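Local coordinates for single-strand DNA-binding protein (Agrobacterium tumefaciens, PDB 3BTP), which binds single-stranded DNA regardless of its sequence and mediates nuclear uptake of the transferred T-DNA strand in the host cell, at residues R365-Y373 and P459-L467; S476-D484 and T494-E502. All blocks are in the same frame, centred on the assembly; numbering follows the deposited sequence.

Contact 1 of 2, residues R365-Y373 and P459-L467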
ATOM      1  N   ARG A 365      19.182   0.594  10.779  1.00 33.19           N
ATOM      2  CA  ARG A 365      18.091   1.266  11.494  1.00 31.68           C
ATOM      3  C   ARG A 365      16.854   0.383  11.772  1.00 30.74           C
ATOM      4  O   ARG A 365      16.554  -0.550  11.041  1.00 30.67           O
ATOM      5  CB  ARG A 365      17.682   2.547  10.770  1.00 31.87           C
ATOM      6  CG  ARG A 365      18.675   3.674  11.017  1.00 30.98           C
ATOM      7  CD  ARG A 365      18.345   4.971  10.300  1.00 33.79           C
ATOM      8  NE  ARG A 365      19.385   5.954  10.649  1.00 42.23           N
ATOM      9  CZ  ARG A 365      19.812   6.935   9.857  1.00 44.88           C
ATOM     10  NH1 ARG A 365      19.282   7.109   8.646  1.00 46.51           N
ATOM     11  NH2 ARG A 365      20.777   7.759  10.283  1.00 46.64           N
ATOM     12  N   ASP A 366      16.153   0.681  12.859  1.00 29.32           N
ATOM     13  CA  ASP A 366      14.899   0.020  13.173  1.00 27.28           C
ATOM     14  C   ASP A 366      13.820   0.340  12.157  1.00 26.33           C
ATOM     15  O   ASP A 366      13.791   1.440  11.614  1.00 26.79           O
ATOM     16  CB  ASP A 366      14.452   0.306  14.605  1.00 26.15           C
ATOM     17  CG  ASP A 366      15.362  -0.319  15.626  1.00 26.27           C
ATOM     18  OD1 ASP A 366      16.086  -1.270  15.264  1.00 30.49           O
ATOM     19  OD2 ASP A 366      15.416   0.131  16.792  1.00 29.46           O
ATOM     20  N   ARG A 367      12.959  -0.650  11.866  1.00 24.17           N
ATOM     21  CA  ARG A 367      11.860  -0.447  10.939  1.00 22.48           C
ATOM     22  C   ARG A 367      10.810  -1.434  11.336  1.00 22.16           C
ATOM     23  O   ARG A 367      10.994  -2.624  11.105  1.00 21.20           O
ATOM     24  CB  ARG A 367      12.293  -0.639   9.459  1.00 22.99           C
ATOM     25  CG  ARG A 367      11.116  -0.435   8.506  1.00 21.12           C
ATOM     26  CD  ARG A 367      11.503  -0.093   7.094  1.00 17.29           C
ATOM     27  NE  ARG A 367      10.284   0.232   6.292  1.00 20.83           N
ATOM     28  CZ  ARG A 367      10.232   0.377   4.956  1.00 19.53           C
ATOM     29  NH1 ARG A 367      11.330   0.283   4.214  1.00 17.74           N
ATOM     30  NH2 ARG A 367       9.090   0.729   4.355  1.00 18.66           N
ATOM     31  N   HIS A 368       9.724  -0.941  11.949  1.00 20.15           N
ATOM     32  CA  HIS A 368       8.719  -1.788  12.575  1.00 19.94           C
ATOM     33  C   HIS A 368       7.489  -1.896  11.662  1.00 19.21           C
ATOM     34  O   HIS A 368       6.873  -0.895  11.338  1.00 20.71           O
ATOM     35  CB  HIS A 368       8.323  -1.064  13.887  1.00 20.30           C
ATOM     36  CG  HIS A 368       9.425  -1.013  14.898  1.00 20.40           C
ATOM     37  ND1 HIS A 368      10.260   0.074  15.051  1.00 25.15           N
ATOM     38  CD2 HIS A 368       9.844  -1.933  15.794  1.00 19.98           C
ATOM     39  CE1 HIS A 368      11.132  -0.168  16.004  1.00 20.67           C
ATOM     40  NE2 HIS A 368      10.892  -1.373  16.485  1.00 21.63           N
ATOM     41  N   VAL A 369       7.105  -3.079  11.253  1.00 18.29           N
ATOM     42  CA  VAL A 369       6.109  -3.180  10.259  1.00 17.53           C
ATOM     43  C   VAL A 369       4.951  -3.791  10.989  1.00 18.20           C
ATOM     44  O   VAL A 369       5.106  -4.760  11.776  1.00 18.93           O
ATOM     45  CB  VAL A 369       6.584  -4.025   9.001  1.00 18.75           C
ATOM     46  CG1 VAL A 369       5.430  -4.388   8.102  1.00 15.04           C
ATOM     47  CG2 VAL A 369       7.692  -3.248   8.171  1.00 18.55           C
ATOM     48  N   SER A 370       3.785  -3.228  10.746  1.00 16.69           N
ATOM     49  CA  SER A 370       2.535  -3.770  11.263  1.00 16.88           C
ATOM     50  C   SER A 370       2.415  -5.281  11.012  1.00 18.15           C
ATOM     51  O   SER A 370       2.562  -5.742   9.889  1.00 18.35           O
ATOM     52  CB  SER A 370       1.408  -3.063  10.546  1.00 14.86           C
ATOM     53  OG  SER A 370       0.187  -3.630  10.918  1.00 16.00           O
ATOM     54  N   VAL A 371       2.105  -6.037  12.045  1.00 18.44           N
ATOM     55  CA  VAL A 371       1.893  -7.471  11.922  1.00 18.58           C
ATOM     56  C   VAL A 371       0.668  -7.907  11.086  1.00 19.82           C
ATOM     57  O   VAL A 371       0.743  -8.841  10.312  1.00 18.30           O
ATOM     58  CB  VAL A 371       1.845  -8.117  13.391  1.00 18.86           C
ATOM     59  CG1 VAL A 371       1.320  -9.536  13.398  1.00 14.20           C
ATOM     60  CG2 VAL A 371       3.263  -7.997  14.126  1.00 15.00           C
ATOM     61  N   ASP A 372      -0.472  -7.285  11.344  1.00 20.43           N
ATOM     62  CA  ASP A 372      -1.652  -7.379  10.543  1.00 22.36           C
ATOM     63  C   ASP A 372      -1.432  -7.192   9.019  1.00 23.50           C
ATOM     64  O   ASP A 372      -1.850  -8.033   8.207  1.00 24.24           O
ATOM     65  CB  ASP A 372      -2.612  -6.307  11.036  1.00 24.00           C
ATOM     66  CG  ASP A 372      -3.864  -6.216  10.178  1.00 31.21           C
ATOM     67  OD1 ASP A 372      -4.657  -7.175  10.237  1.00 35.17           O
ATOM     68  OD2 ASP A 372      -4.023  -5.196   9.417  1.00 41.34           O
ATOM     69  N   TYR A 373      -0.823  -6.080   8.631  1.00 22.27           N
ATOM     70  CA  TYR A 373      -0.349  -5.885   7.259  1.00 22.14           C
ATOM     71  C   TYR A 373       0.415  -7.120   6.712  1.00 22.11           C
ATOM     72  O   TYR A 373       0.105  -7.676   5.657  1.00 20.39           O
ATOM     73  CB  TYR A 373       0.527  -4.592   7.177  1.00 21.41           C
ATOM     74  CG  TYR A 373       0.959  -4.249   5.785  1.00 21.36           C
ATOM     75  CD1 TYR A 373       0.120  -3.512   4.911  1.00 20.23           C
ATOM     76  CD2 TYR A 373       2.160  -4.687   5.310  1.00 21.28           C
ATOM     77  CE1 TYR A 373       0.512  -3.196   3.589  1.00 17.19           C
ATOM     78  CE2 TYR A 373       2.557  -4.422   3.986  1.00 21.97           C
ATOM     79  CZ  TYR A 373       1.736  -3.695   3.139  1.00 20.46           C
ATOM     80  OH  TYR A 373       2.230  -3.449   1.874  1.00 22.52           O
ATOM     81  N   PRO A 459       1.435   1.613   7.673  1.00 23.84           N
ATOM     82  CA  PRO A 459       1.522   0.425   8.509  1.00 23.02           C
ATOM     83  C   PRO A 459       2.944   0.071   8.934  1.00 24.08           C
ATOM     84  O   PRO A 459       3.272  -1.108   9.094  1.00 25.22           O
ATOM     85  CB  PRO A 459       0.827  -0.649   7.678  1.00 21.96           C
ATOM     86  CG  PRO A 459       0.945  -0.228   6.312  1.00 22.90           C
ATOM     87  CD  PRO A 459       1.254   1.269   6.260  1.00 23.73           C
ATOM     88  N   ASN A 460       3.773   1.095   9.150  1.00 22.98           N
ATOM     89  CA  ASN A 460       5.060   0.892   9.728  1.00 22.69           C
ATOM     90  C   ASN A 460       5.522   2.160  10.531  1.00 23.84           C
ATOM     91  O   ASN A 460       5.028   3.271  10.306  1.00 23.26           O
ATOM     92  CB  ASN A 460       6.059   0.352   8.693  1.00 22.09           C
ATOM     93  CG  ASN A 460       6.585   1.411   7.677  1.00 23.99           C
ATOM     94  OD1 ASN A 460       6.129   2.561   7.587  1.00 19.21           O
ATOM     95  ND2 ASN A 460       7.599   1.004   6.952  1.00 18.32           N
ATOM     96  N   LEU A 461       6.413   1.941  11.509  1.00 24.30           N
ATOM     97  CA  LEU A 461       7.028   2.988  12.285  1.00 22.64           C
ATOM     98  C   LEU A 461       8.447   3.088  11.813  1.00 23.48           C
ATOM     99  O   LEU A 461       9.124   2.096  11.682  1.00 21.93           O
ATOM    100  CB  LEU A 461       6.992   2.665  13.773  1.00 21.87           C
ATOM    101  CG  LEU A 461       5.645   2.461  14.574  1.00 23.54           C
ATOM    102  CD1 LEU A 461       4.432   3.181  14.055  1.00 20.55           C
ATOM    103  CD2 LEU A 461       5.279   1.120  14.694  1.00 23.24           C
ATOM    104  N   ARG A 462       8.895   4.335  11.600  1.00 24.95           N
ATOM    105  CA  ARG A 462      10.222   4.656  11.102  1.00 23.94           C
ATOM    106  C   ARG A 462      10.990   5.571  12.065  1.00 24.85           C
ATOM    107  O   ARG A 462      10.420   6.342  12.830  1.00 26.24           O
ATOM    108  CB  ARG A 462      10.081   5.309   9.728  1.00 23.88           C
ATOM    109  CG  ARG A 462       9.290   4.511   8.691  1.00 23.21           C
ATOM    110  CD  ARG A 462       9.902   3.169   8.223  1.00 23.65           C
ATOM    111  NE  ARG A 462      11.349   3.222   7.833  1.00 25.94           N
ATOM    112  CZ  ARG A 462      11.763   3.536   6.593  1.00 25.67           C
ATOM    113  NH1 ARG A 462      10.912   3.811   5.657  1.00 18.52           N
ATOM    114  NH2 ARG A 462      13.040   3.584   6.278  1.00 25.89           N
ATOM    115  N   GLU A 463      12.298   5.425  12.065  1.00 26.01           N
ATOM    116  CA  GLU A 463      13.219   6.346  12.691  1.00 26.22           C
ATOM    117  C   GLU A 463      13.155   7.700  12.007  1.00 26.81           C
ATOM    118  O   GLU A 463      12.887   7.821  10.813  1.00 25.54           O
ATOM    119  CB  GLU A 463      14.643   5.758  12.623  1.00 25.55           C
ATOM    120  CG  GLU A 463      14.834   4.534  13.483  1.00 24.78           C
ATOM    121  CD  GLU A 463      16.308   4.264  13.840  1.00 31.42           C
ATOM    122  OE1 GLU A 463      17.058   5.300  13.914  1.00 29.95           O
ATOM    123  OE2 GLU A 463      16.693   3.037  14.079  1.00 28.04           O
ATOM    124  N   VAL A 464      13.407   8.740  12.780  1.00 30.05           N
ATOM    125  CA  VAL A 464      13.283  10.107  12.226  1.00 32.53           C
ATOM    126  C   VAL A 464      14.189  10.357  10.963  1.00 32.57           C
ATOM    127  O   VAL A 464      13.690  10.895   9.953  1.00 33.40           O
ATOM    128  CB  VAL A 464      13.557  11.174  13.302  1.00 31.90           C
ATOM    129  CG1 VAL A 464      13.558  12.545  12.687  1.00 32.26           C
ATOM    130  CG2 VAL A 464      12.569  11.061  14.463  1.00 34.56           C
ATOM    131  N   PRO A 465      15.516  10.032  11.040  1.00 32.92           N
ATOM    132  CA  PRO A 465      16.360  10.213   9.826  1.00 33.94           C
ATOM    133  C   PRO A 465      15.988   9.418   8.573  1.00 35.59           C
ATOM    134  O   PRO A 465      16.587   9.654   7.541  1.00 34.61           O
ATOM    135  CB  PRO A 465      17.760   9.792  10.284  1.00 34.40           C
ATOM    136  CG  PRO A 465      17.574   9.090  11.593  1.00 33.78           C
ATOM    137  CD  PRO A 465      16.321   9.625  12.219  1.00 31.19           C
ATOM    138  N   ASP A 466      15.022   8.497   8.665  1.00 37.29           N
ATOM    139  CA  ASP A 466      14.529   7.761   7.518  1.00 38.45           C
ATOM    140  C   ASP A 466      13.372   8.465   6.838  1.00 39.74           C
ATOM    141  O   ASP A 466      12.930   8.039   5.760  1.00 40.62           O
ATOM    142  CB  ASP A 466      14.112   6.361   7.927  1.00 38.71           C
ATOM    143  CG  ASP A 466      15.221   5.365   7.763  1.00 41.54           C
ATOM    144  OD1 ASP A 466      16.122   5.674   6.947  1.00 45.46           O
ATOM    145  OD2 ASP A 466      15.196   4.276   8.412  1.00 42.76           O
ATOM    146  N   LEU A 467      12.829   9.507   7.457  1.00 40.12           N
ATOM    147  CA  LEU A 467      11.693  10.176   6.818  1.00 41.52           C
ATOM    148  C   LEU A 467      12.216  11.306   5.928  1.00 43.24           C
ATOM    149  O   LEU A 467      13.193  11.987   6.282  1.00 42.23           O
ATOM    150  CB  LEU A 467      10.709  10.737   7.833  1.00 40.78           C
ATOM    151  CG  LEU A 467      10.093   9.846   8.918  1.00 40.46           C
ATOM    152  CD1 LEU A 467       9.369  10.782   9.915  1.00 44.11           C
ATOM    153  CD2 LEU A 467       9.149   8.887   8.304  1.00 39.50           C
TER
HETATM  154  O   HOH W   1      13.240   3.276   9.860  1.00 18.69           O
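The guanidinium of Arg-367 lies flat on that of Arg-462, the planes 12° apart and the centres 3.9 Å from each other, with Arg-462 NH1 over the middle of the Arg-367 group. The two chains reach this stack differently: Arg-367 runs out extended, CG anti to its backbone N (chi1 179°), whereas Arg-462 folds back through bends at chi2 and chi3. The paired charges are probably offset by an acidic side chain of another protein's chain, in a salt bridge with Arg-367 NH2, and by Asp-466, whose OD2 takes a weak bond from Arg-462 NH2. A water links Asp-466 OD2, Arg-462 NE and the backbone of Asp-366 and Glu-463. The strands that carry these side chains, 367-370 and 460-462, are antiparallel neighbours in an eight-stranded closed barrel, and His-368 and Leu-461 form a hydrogen-bonded pair, with His-368 N 3.1 Å from Leu-461 O and Leu-461 N 2.9 Å from His-368 O. Glu-463 reaches across beyond the strands, and its OE2 accepts from Asp-366 N at 2.7 Å on the anti side, somewhat out of the carboxylate plane. Arg-365 stretches past it to lay one guanidinium face over Pro-465, with Pro-465 CB 3.5 Å from Arg-365 NH1. At the other end Ser-370, the N-cap of helix 371-377, donates its N to Pro-459 O at 2.7 Å, and Tyr-373 CD1 rests 3.7 Å from Pro-459 CG.

Contact 2 of 2, residues S476-D484 and T494-E502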
ATOM      1  N   SER A 476       3.593  18.029  19.695  1.00 53.60           N
ATOM      2  CA  SER A 476       2.483  17.143  20.043  1.00 53.12           C
ATOM      3  C   SER A 476       1.994  16.198  18.912  1.00 51.84           C
ATOM      4  O   SER A 476       0.870  15.659  18.998  1.00 52.72           O
ATOM      5  CB  SER A 476       1.311  17.984  20.585  1.00 54.01           C
ATOM      6  OG  SER A 476       0.039  17.362  20.377  1.00 56.14           O
ATOM      7  N   GLN A 477       2.795  15.954  17.871  1.00 49.53           N
ATOM      8  CA  GLN A 477       2.316  15.004  16.845  1.00 46.44           C
ATOM      9  C   GLN A 477       1.936  13.672  17.467  1.00 44.27           C
ATOM     10  O   GLN A 477       2.638  13.067  18.319  1.00 43.34           O
ATOM     11  CB  GLN A 477       3.268  14.831  15.651  1.00 47.26           C
ATOM     12  CG  GLN A 477       2.683  14.043  14.476  1.00 47.19           C
ATOM     13  CD  GLN A 477       1.808  14.906  13.523  1.00 49.17           C
ATOM     14  OE1 GLN A 477       0.564  14.911  13.630  1.00 45.47           O
ATOM     15  NE2 GLN A 477       2.464  15.626  12.587  1.00 47.26           N
ATOM     16  N   LYS A 478       0.773  13.223  17.032  1.00 42.38           N
ATOM     17  CA  LYS A 478       0.198  12.000  17.536  1.00 39.84           C
ATOM     18  C   LYS A 478       0.757  10.790  16.809  1.00 36.42           C
ATOM     19  O   LYS A 478       0.291   9.683  17.019  1.00 35.94           O
ATOM     20  CB  LYS A 478      -1.313  12.063  17.423  1.00 39.87           C
ATOM     21  CG  LYS A 478      -1.849  12.474  16.080  1.00 45.14           C
ATOM     22  CD  LYS A 478      -3.381  12.260  16.082  1.00 50.16           C
ATOM     23  CE  LYS A 478      -3.789  11.090  17.062  1.00 52.83           C
ATOM     24  NZ  LYS A 478      -5.140  10.449  16.867  1.00 51.01           N
ATOM     25  N   ASP A 479       1.739  11.034  15.946  1.00 32.94           N
ATOM     26  CA  ASP A 479       2.364  10.038  15.120  1.00 30.33           C
ATOM     27  C   ASP A 479       3.759   9.640  15.690  1.00 27.71           C
ATOM     28  O   ASP A 479       4.385   8.656  15.221  1.00 25.86           O
ATOM     29  CB  ASP A 479       2.486  10.614  13.722  1.00 32.66           C
ATOM     30  CG  ASP A 479       1.301  10.236  12.794  1.00 39.43           C
ATOM     31  OD1 ASP A 479       0.208   9.828  13.302  1.00 45.75           O
ATOM     32  OD2 ASP A 479       1.486  10.310  11.540  1.00 44.04           O
ATOM     33  N   VAL A 480       4.177  10.375  16.747  1.00 24.34           N
ATOM     34  CA  VAL A 480       5.499  10.361  17.327  1.00 22.13           C
ATOM     35  C   VAL A 480       5.545   9.644  18.677  1.00 21.02           C
ATOM     36  O   VAL A 480       4.770   9.915  19.536  1.00 20.02           O
ATOM     37  CB  VAL A 480       6.018  11.802  17.430  1.00 21.60           C
ATOM     38  CG1 VAL A 480       7.404  11.851  18.085  1.00 20.84           C
ATOM     39  CG2 VAL A 480       6.062  12.440  16.027  1.00 21.52           C
ATOM     40  N   LEU A 481       6.447   8.677  18.804  1.00 21.50           N
ATOM     41  CA  LEU A 481       6.610   7.819  19.981  1.00 19.86           C
ATOM     42  C   LEU A 481       8.059   7.938  20.444  1.00 19.85           C
ATOM     43  O   LEU A 481       8.992   7.938  19.653  1.00 17.21           O
ATOM     44  CB  LEU A 481       6.329   6.328  19.635  1.00 20.05           C
ATOM     45  CG  LEU A 481       4.890   5.944  19.199  1.00 21.53           C
ATOM     46  CD1 LEU A 481       4.918   5.037  18.011  1.00 19.24           C
ATOM     47  CD2 LEU A 481       4.215   5.247  20.325  1.00 20.87           C
ATOM     48  N   ILE A 482       8.202   7.959  21.761  1.00 21.01           N
ATOM     49  CA  ILE A 482       9.419   8.293  22.455  1.00 20.18           C
ATOM     50  C   ILE A 482       9.866   7.064  23.221  1.00 20.93           C
ATOM     51  O   ILE A 482       9.038   6.404  23.895  1.00 21.80           O
ATOM     52  CB  ILE A 482       9.199   9.502  23.401  1.00 20.97           C
ATOM     53  CG1 ILE A 482       8.415  10.637  22.687  1.00 17.81           C
ATOM     54  CG2 ILE A 482      10.585  10.024  23.962  1.00 18.45           C
ATOM     55  CD1 ILE A 482       9.249  11.337  21.560  1.00 19.49           C
ATOM     56  N   ALA A 483      11.148   6.726  23.092  1.00 19.61           N
ATOM     57  CA  ALA A 483      11.719   5.635  23.904  1.00 20.87           C
ATOM     58  C   ALA A 483      11.804   6.088  25.335  1.00 21.24           C
ATOM     59  O   ALA A 483      12.609   6.955  25.645  1.00 21.40           O
ATOM     60  CB  ALA A 483      13.132   5.193  23.407  1.00 18.06           C
ATOM     61  N   ASP A 484      11.001   5.470  26.188  1.00 21.46           N
ATOM     62  CA  ASP A 484      10.920   5.839  27.576  1.00 24.96           C
ATOM     63  C   ASP A 484      12.161   5.475  28.393  1.00 27.27           C
ATOM     64  O   ASP A 484      12.950   4.600  28.027  1.00 27.60           O
ATOM     65  CB  ASP A 484       9.656   5.206  28.225  1.00 24.18           C
ATOM     66  CG  ASP A 484       8.378   5.558  27.471  1.00 26.14           C
ATOM     67  OD1 ASP A 484       8.215   6.720  27.021  1.00 26.19           O
ATOM     68  OD2 ASP A 484       7.547   4.663  27.288  1.00 27.51           O
ATOM     69  N   THR A 494      10.037   0.553  26.531  1.00 26.70           N
ATOM     70  CA  THR A 494       8.759   0.945  25.959  1.00 24.34           C
ATOM     71  C   THR A 494       8.895   2.202  25.099  1.00 22.64           C
ATOM     72  O   THR A 494       9.894   2.913  25.168  1.00 21.59           O
ATOM     73  CB  THR A 494       7.638   1.038  27.043  1.00 24.34           C
ATOM     74  OG1 THR A 494       7.896   2.135  27.911  1.00 21.94           O
ATOM     75  CG2 THR A 494       7.533  -0.278  27.880  1.00 23.36           C
ATOM     76  N   TYR A 495       7.886   2.439  24.273  1.00 20.62           N
ATOM     77  CA  TYR A 495       7.730   3.648  23.559  1.00 19.53           C
ATOM     78  C   TYR A 495       6.354   4.201  23.919  1.00 20.30           C
ATOM     79  O   TYR A 495       5.364   3.481  23.839  1.00 19.78           O
ATOM     80  CB  TYR A 495       7.680   3.412  22.030  1.00 19.77           C
ATOM     81  CG  TYR A 495       9.028   3.161  21.423  1.00 17.80           C
ATOM     82  CD1 TYR A 495       9.860   4.219  21.097  1.00 12.84           C
ATOM     83  CD2 TYR A 495       9.483   1.824  21.229  1.00 17.04           C
ATOM     84  CE1 TYR A 495      11.130   3.994  20.538  1.00 13.76           C
ATOM     85  CE2 TYR A 495      10.717   1.581  20.685  1.00 16.82           C
ATOM     86  CZ  TYR A 495      11.550   2.666  20.388  1.00 19.14           C
ATOM     87  OH  TYR A 495      12.780   2.415  19.844  1.00 22.06           O
ATOM     88  N   THR A 496       6.279   5.513  24.117  1.00 18.76           N
ATOM     89  CA  THR A 496       5.055   6.137  24.551  1.00 19.99           C
ATOM     90  C   THR A 496       4.857   7.358  23.657  1.00 21.49           C
ATOM     91  O   THR A 496       5.829   8.009  23.314  1.00 20.40           O
ATOM     92  CB  THR A 496       5.076   6.492  26.068  1.00 18.33           C
ATOM     93  OG1 THR A 496       5.111   5.291  26.815  1.00 20.23           O
ATOM     94  CG2 THR A 496       3.775   7.199  26.525  1.00 17.54           C
ATOM     95  N   ASN A 497       3.607   7.612  23.258  1.00 22.75           N
ATOM     96  CA  ASN A 497       3.190   8.756  22.359  1.00 24.95           C
ATOM     97  C   ASN A 497       3.645  10.099  22.978  1.00 25.63           C
ATOM     98  O   ASN A 497       3.548  10.263  24.195  1.00 23.30           O
ATOM     99  CB  ASN A 497       1.658   8.643  22.377  1.00 25.57           C
ATOM    100  CG  ASN A 497       0.886   9.604  21.484  1.00 32.44           C
ATOM    101  OD1 ASN A 497       1.383  10.574  20.861  1.00 39.50           O
ATOM    102  ND2 ASN A 497      -0.432   9.340  21.454  1.00 36.71           N
ATOM    103  N   VAL A 498       4.122  11.060  22.163  1.00 28.34           N
ATOM    104  CA  VAL A 498       4.432  12.404  22.685  1.00 29.54           C
ATOM    105  C   VAL A 498       3.265  13.080  23.434  1.00 30.18           C
ATOM    106  O   VAL A 498       3.519  13.773  24.424  1.00 31.28           O
ATOM    107  CB  VAL A 498       5.102  13.418  21.657  1.00 30.74           C
ATOM    108  CG1 VAL A 498       6.607  13.299  21.645  1.00 32.33           C
ATOM    109  CG2 VAL A 498       4.573  13.319  20.304  1.00 30.01           C
ATOM    110  N   VAL A 499       2.017  12.838  23.026  1.00 29.81           N
ATOM    111  CA  VAL A 499       0.812  13.436  23.637  1.00 30.56           C
ATOM    112  C   VAL A 499       0.652  13.082  25.095  1.00 29.88           C
ATOM    113  O   VAL A 499       0.169  13.906  25.928  1.00 28.41           O
ATOM    114  CB  VAL A 499      -0.514  13.054  22.865  1.00 32.42           C
ATOM    115  CG1 VAL A 499      -1.742  13.561  23.593  1.00 35.44           C
ATOM    116  CG2 VAL A 499      -0.510  13.653  21.424  1.00 34.35           C
ATOM    117  N   GLU A 500       1.060  11.862  25.430  1.00 28.04           N
ATOM    118  CA  GLU A 500       1.132  11.505  26.819  1.00 28.03           C
ATOM    119  C   GLU A 500       2.225  12.274  27.554  1.00 27.20           C
ATOM    120  O   GLU A 500       2.078  12.538  28.732  1.00 26.14           O
ATOM    121  CB  GLU A 500       1.309   9.986  27.004  1.00 29.20           C
ATOM    122  CG  GLU A 500       0.047   9.230  26.804  1.00 30.63           C
ATOM    123  CD  GLU A 500      -0.941   9.552  27.928  1.00 38.01           C
ATOM    124  OE1 GLU A 500      -0.694   9.055  29.072  1.00 38.09           O
ATOM    125  OE2 GLU A 500      -1.918  10.326  27.673  1.00 36.20           O
ATOM    126  N   TYR A 501       3.334  12.608  26.879  1.00 27.31           N
ATOM    127  CA  TYR A 501       4.404  13.368  27.555  1.00 28.48           C
ATOM    128  C   TYR A 501       3.889  14.780  27.969  1.00 29.29           C
ATOM    129  O   TYR A 501       4.145  15.243  29.075  1.00 30.24           O
ATOM    130  CB  TYR A 501       5.677  13.474  26.710  1.00 27.22           C
ATOM    131  CG  TYR A 501       6.632  12.313  26.890  1.00 25.56           C
ATOM    132  CD1 TYR A 501       6.364  11.074  26.324  1.00 22.94           C
ATOM    133  CD2 TYR A 501       7.785  12.455  27.660  1.00 28.81           C
ATOM    134  CE1 TYR A 501       7.226  10.014  26.484  1.00 27.01           C
ATOM    135  CE2 TYR A 501       8.695  11.367  27.873  1.00 28.35           C
ATOM    136  CZ  TYR A 501       8.400  10.158  27.260  1.00 30.49           C
ATOM    137  OH  TYR A 501       9.280   9.123  27.397  1.00 27.90           O
ATOM    138  N   GLU A 502       3.159  15.396  27.071  1.00 28.98           N
ATOM    139  CA  GLU A 502       2.501  16.669  27.280  1.00 32.61           C
ATOM    140  C   GLU A 502       1.410  16.633  28.345  1.00 31.48           C
ATOM    141  O   GLU A 502       1.333  17.501  29.165  1.00 33.87           O
ATOM    142  CB  GLU A 502       1.889  17.092  25.953  1.00 31.19           C
ATOM    143  CG  GLU A 502       2.263  18.436  25.524  1.00 42.00           C
ATOM    144  CD  GLU A 502       1.692  18.738  24.115  1.00 52.95           C
ATOM    145  OE1 GLU A 502       2.194  18.088  23.130  1.00 57.82           O
ATOM    146  OE2 GLU A 502       0.747  19.582  24.016  1.00 50.89           O
TER
HETATM  147  O   HOH W   2      12.475   2.388  26.280  1.00 23.84           O
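Three hydroxyls converge on the carboxylate of Asp-484. Its OD2 accepts from Thr-494 OG1 through the anti lone pair and from Thr-496 OG1 on the syn side, 21° out of plane, each at 2.6 Å; its OD1 uses the anti lone pair for Tyr-501 OH at 2.7 Å. Thr-494 can supply its hydroxyl because OG1 sits between the backbone N and carbonyl carbon (chi1 69°). The tyrosine ring, tilted 31° from the carboxylate, meets Ile-482 obliquely, with Tyr-501 CE1 3.7 Å from Ile-482 CB. Further along the same side, Val-498 CG1 presses tightly on Ile-482 CD1. On the face of Leu-481, Ala-483 and Asn-497, Tyr-495 runs beside Ala-483, whose CB is 3.7 Å from Tyr-495 CE1; the Tyr-495 hydroxyl bonds to Ala-451 O. These side chains are set by an antiparallel pairing of strands 480-485 and 494-497 within the barrel, where Ile-482 and Thr-496 exchange backbone bonds and Asp-484 N reaches Thr-494 O. The ladder runs on into the helix start: Val-498 N donates to Val-480 O at 2.9 Å, while Asn-497, the N-cap, receives Val-499 N on OD1 from above the amide carbonyl plane. Arg-405 NE bonds to Thr-496 OG1 and makes a weak, long ion pair with Asp-484. With three hydroxyl donors and a nearby arginine, the buried carboxylate is probably stabilised as the anion, and its bond to Tyr-501 ties helix 498-503 to the strand.

How the contacts relate
Both contacts are antiparallel strand pairings in one closed barrel, and they lie in series along the chain: strand 480-485 of contact 2 is the next strand after strand 460-462 of contact 1. Strand 453-456 stands between these two in the sheet, its backbone bonded to Arg-462 on one side and to Asp-479 and Leu-481 on the other, while Ala-452 just before it pairs with Ala-483. The centres of contacts 1 and 2 are 15 Å apart, and the nearest atoms of contacts 1 and 2 are about 4 Å apart, without touching. Ile-454 packs against His-368 of contact 1 and against Leu-481 and Tyr-495 of contact 2. Ala-451 likewise receives Tyr-495 OH and donates to Asp-366. Another protein's chain reaches contact 1, at Arg-367, Val-369, Tyr-373 and Asn-460.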